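PDB 3LMF: uncharacterized protein from Nitrosospira multiformis, which is of unknown function but, as a four-helix-bundle member of the Csp family, may store copper as its cysteine-rich relatives do. Local coordinates for residues 39-43 with 44-48; 58-61 with 62-66. All coordinates share one frame; numbering follows the deposited sequence.

Both contacts belong to helix 43-64 of an all-helical four-helix bundle, and they occupy its two ends. Contact 1 comes first along the chain: the loop after helix 8-36 ends at Glu-42, the helix opens at Ala-43, and residues 44-48 carry it onward. Contact 2 follows, where residues 58-61 continue into the last helical residues, 62-64, and residues 65-66 leave the helix. Their centres lie 27 Å apart, on opposite sides of the chain's centre, and the nearest atoms are about 12 Å from each other; one helix carries both. Both also touch the third subunit of the tetramer, so the start and the stop of this helix each take part in assembly.

Contact 1 of 2, residues 39-43 with 44-48; sequences KHVEA and DHLRL
In Glu-42, chi1 of -170° sets CG opposite the backbone N and chi2 of -80° then bends the chain, bringing the carboxylate back over the amides of Asp-44 and His-45. This is a side-chain N-cap for helix 43-64. Glu-42 OE2 accepts from His-45 N at 3.0 Å, met nearly along its C-O axis, while Glu-42 OE1 takes a weak bond from Asp-44 N at 3.2 Å. An acid suits the position because its negative charge faces N-H groups that have no earlier helical carbonyl to bind. The same pull should ease the nearness of two acids, Glu-42 OE1 and Asp-44 OD2 being 3.4 Å apart. Asp-44 OD1 also has a long salt bridge to Arg-47 NH1 (3.5 Å), and Arg-47 NH2 forms a salt bridge to Glu-35 of the second subunit. Behind the cap, Leu-46 N bonds to Glu-42 O and Arg-47 N to Ala-43 O, the first regular helical bonds. His-45 turns its ring inward, where ND1 bonds to Ser-87 OG and the ring edge meets the preceding loop: His-45 CD2 lies 3.0 Å from His-40 O, in the ring plane. Val-41 and Leu-46, just before the cap and four residues after it, stand as in a hydrophobic staple, with Val-41 CG1 4.2 Å from Leu-46 CD2.

Contact 2 of 2, residues 58-61 with 62-66; sequences TSLN and FMLSG
Phe-62 lies beside Thr-58, one helical turn earlier, the two side chains pointing the same way. Phe-62 CB sits 3.6 Å from Thr-58 O, the carbonyl that also accepts Phe-62 N. With chi1 at -94°, an unusual value, the ring stays beside that turn: Phe-62 CG is 3.9 Å and CD1 3.4 Å from Thr-58 O, and Phe-62 CE1 lies 4.0 Å from the methyl CG2 of Thr-58. The ring also packs on Phe-69 and Ser-70 of its own chain, a buried setting that suits a large apolar residue. Thr-58 suits the pairing because its methyl serves the ring while OG1 bonds to Thr-58 of the third subunit. Elsewhere round the helix, Leu-60 and Leu-64 make an apolar i,i+4 pair, Leu-60 CG meeting Leu-64 CD1 at 3.7 Å. Asn-61 O receives Ser-65 N, while Asn-61 OD1 bonds to Tyr-22 of the fourth subunit and ND2 to Glu-54 of the third. With chi1 of 78°, Ser-65 OG folds back to donate to Phe-62 O at 3.0 Å, from above the carbonyl plane, and also bonds to Asn-51 of the third subunit. Gly-66, whose positive phi glycine tolerates readily, then ends the helix in a Schellman motif.

Contact 1 of 2, residues 39-43 with 44-48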
# COMPACT_ATOMS: atom_id res chain seq x y z
N LYS A 39 -27.00 5.29 3.66
CA LYS A 39 -26.63 3.90 3.45
C LYS A 39 -25.25 3.77 2.78
O LYS A 39 -24.59 2.74 2.90
CB LYS A 39 -27.69 3.20 2.59
CG LYS A 39 -29.09 3.24 3.18
CD LYS A 39 -30.13 2.67 2.21
CE LYS A 39 -29.86 1.21 1.89
NZ LYS A 39 -30.84 0.65 0.92
N HIS A 40 -24.84 4.82 2.08
CA HIS A 40 -23.55 4.84 1.39
C HIS A 40 -22.37 4.80 2.37
O HIS A 40 -21.26 4.43 1.99
CB HIS A 40 -23.41 6.11 0.54
CG HIS A 40 -24.08 6.02 -0.79
ND1 HIS A 40 -23.49 5.42 -1.88
CD2 HIS A 40 -25.29 6.47 -1.21
CE1 HIS A 40 -24.31 5.51 -2.92
NE2 HIS A 40 -25.40 6.14 -2.54
N VAL A 41 -22.62 5.17 3.62
CA VAL A 41 -21.56 5.19 4.61
C VAL A 41 -21.79 4.15 5.71
O VAL A 41 -21.21 4.23 6.79
CB VAL A 41 -21.44 6.59 5.24
CG1 VAL A 41 -20.16 6.70 6.05
CG2 VAL A 41 -21.45 7.64 4.14
N GLU A 42 -22.63 3.16 5.41
CA GLU A 42 -22.91 2.10 6.37
C GLU A 42 -21.63 1.29 6.59
O GLU A 42 -20.93 0.95 5.63
CB GLU A 42 -24.04 1.20 5.83
CG GLU A 42 -24.57 0.20 6.85
CD GLU A 42 -23.70 -1.03 6.99
OE1 GLU A 42 -23.59 -1.56 8.12
OE2 GLU A 42 -23.13 -1.48 5.97
N ALA A 43 -21.35 0.98 7.84
CA ALA A 43 -20.14 0.24 8.22
C ALA A 43 -19.71 -0.88 7.27
O ALA A 43 -18.62 -0.83 6.70
CB ALA A 43 -20.29 -0.31 9.63
N ASP A 44 -20.55 -1.90 7.10
CA ASP A 44 -20.22 -3.02 6.23
C ASP A 44 -19.94 -2.63 4.78
O ASP A 44 -19.02 -3.17 4.16
CB ASP A 44 -21.33 -4.09 6.26
CG ASP A 44 -21.55 -4.67 7.64
OD1 ASP A 44 -20.56 -5.01 8.33
OD2 ASP A 44 -22.73 -4.82 8.04
N HIS A 45 -20.71 -1.70 4.24
CA HIS A 45 -20.51 -1.30 2.85
C HIS A 45 -19.18 -0.59 2.63
O HIS A 45 -18.42 -0.96 1.74
CB HIS A 45 -21.65 -0.39 2.39
CG HIS A 45 -21.38 0.31 1.09
ND1 HIS A 45 -21.23 -0.35 -0.10
CD2 HIS A 45 -21.20 1.63 0.82
CE1 HIS A 45 -20.97 0.52 -1.06
NE2 HIS A 45 -20.95 1.73 -0.53
N LEU A 46 -18.91 0.44 3.43
CA LEU A 46 -17.67 1.18 3.27
C LEU A 46 -16.44 0.29 3.49
O LEU A 46 -15.51 0.34 2.69
CB LEU A 46 -17.64 2.38 4.23
CG LEU A 46 -16.77 3.54 3.73
CD1 LEU A 46 -17.34 4.08 2.41
CD2 LEU A 46 -16.73 4.63 4.77
N ARG A 47 -16.44 -0.52 4.55
CA ARG A 47 -15.31 -1.42 4.79
C ARG A 47 -15.06 -2.25 3.55
O ARG A 47 -13.92 -2.39 3.09
CB ARG A 47 -15.58 -2.43 5.91
CG ARG A 47 -15.54 -1.92 7.32
CD ARG A 47 -15.36 -3.09 8.27
NE ARG A 47 -15.59 -2.70 9.65
CZ ARG A 47 -16.78 -2.71 10.24
NH1 ARG A 47 -17.85 -3.11 9.57
NH2 ARG A 47 -16.90 -2.29 11.50
N LEU A 48 -16.13 -2.83 3.02
CA LEU A 48 -16.02 -3.68 1.84
C LEU A 48 -15.41 -2.89 0.69
O LEU A 48 -14.52 -3.37 -0.00
CB LEU A 48 -17.40 -4.21 1.45
CG LEU A 48 -17.40 -5.37 0.44
CD1 LEU A 48 -16.44 -6.46 0.90
CD2 LEU A 48 -18.81 -5.92 0.32

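Contact 2 of 2, residues 58-61 with 62-66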
# COMPACT_ATOMS: atom_id res chain seq x y z
N THR A 58 -3.40 -5.10 -4.34
CA THR A 58 -2.44 -6.15 -4.01
C THR A 58 -2.28 -7.09 -5.20
O THR A 58 -1.17 -7.43 -5.60
CB THR A 58 -2.91 -6.92 -2.75
OG1 THR A 58 -2.96 -6.02 -1.64
CG2 THR A 58 -1.96 -8.07 -2.42
N SER A 59 -3.40 -7.50 -5.78
CA SER A 59 -3.38 -8.38 -6.95
C SER A 59 -2.60 -7.70 -8.07
O SER A 59 -1.76 -8.32 -8.72
CB SER A 59 -4.81 -8.67 -7.41
OG SER A 59 -5.50 -9.41 -6.41
N LEU A 60 -2.89 -6.43 -8.30
CA LEU A 60 -2.20 -5.66 -9.32
C LEU A 60 -0.70 -5.70 -9.07
O LEU A 60 0.08 -5.95 -9.97
CB LEU A 60 -2.69 -4.20 -9.30
CG LEU A 60 -1.94 -3.22 -10.21
CD1 LEU A 60 -2.03 -3.68 -11.66
CD2 LEU A 60 -2.53 -1.82 -10.05
N ASN A 61 -0.29 -5.44 -7.83
CA ASN A 61 1.13 -5.45 -7.51
C ASN A 61 1.77 -6.82 -7.68
O ASN A 61 2.89 -6.92 -8.17
CB ASN A 61 1.36 -4.93 -6.08
CG ASN A 61 1.11 -3.42 -5.97
OD1 ASN A 61 0.88 -2.74 -6.97
ND2 ASN A 61 1.15 -2.90 -4.75
N PHE A 62 1.07 -7.88 -7.29
CA PHE A 62 1.62 -9.22 -7.44
C PHE A 62 1.87 -9.56 -8.91
O PHE A 62 2.91 -10.12 -9.25
CB PHE A 62 0.69 -10.26 -6.80
CG PHE A 62 1.07 -10.61 -5.39
CD1 PHE A 62 1.11 -9.62 -4.41
CD2 PHE A 62 1.41 -11.91 -5.05
CE1 PHE A 62 1.49 -9.93 -3.10
CE2 PHE A 62 1.79 -12.23 -3.74
CZ PHE A 62 1.83 -11.23 -2.77
N MSE A 63 0.92 -9.22 -9.77
CA MSE A 63 1.07 -9.51 -11.18
C MSE A 63 2.11 -8.59 -11.83
O MSE A 63 2.83 -9.00 -12.73
CB MSE A 63 -0.28 -9.36 -11.90
CG MSE A 63 -1.25 -10.50 -11.60
SE MSE A 63 -3.01 -10.20 -12.33
CE MSE A 63 -2.75 -10.81 -14.14
N LEU A 64 2.19 -7.35 -11.37
CA LEU A 64 3.18 -6.44 -11.93
C LEU A 64 4.57 -6.94 -11.59
O LEU A 64 5.48 -6.86 -12.42
CB LEU A 64 2.99 -5.03 -11.39
CG LEU A 64 1.82 -4.27 -11.99
CD1 LEU A 64 1.58 -3.01 -11.20
CD2 LEU A 64 2.11 -3.94 -13.46
N SER A 65 4.73 -7.47 -10.38
CA SER A 65 6.02 -7.95 -9.92
C SER A 65 6.39 -9.34 -10.43
O SER A 65 7.48 -9.84 -10.14
CB SER A 65 6.06 -7.96 -8.39
OG SER A 65 5.36 -9.08 -7.88
N GLY A 66 5.49 -9.96 -11.19
CA GLY A 66 5.74 -11.28 -11.72
C GLY A 66 5.74 -12.37 -10.67
O GLY A 66 6.49 -13.34 -10.76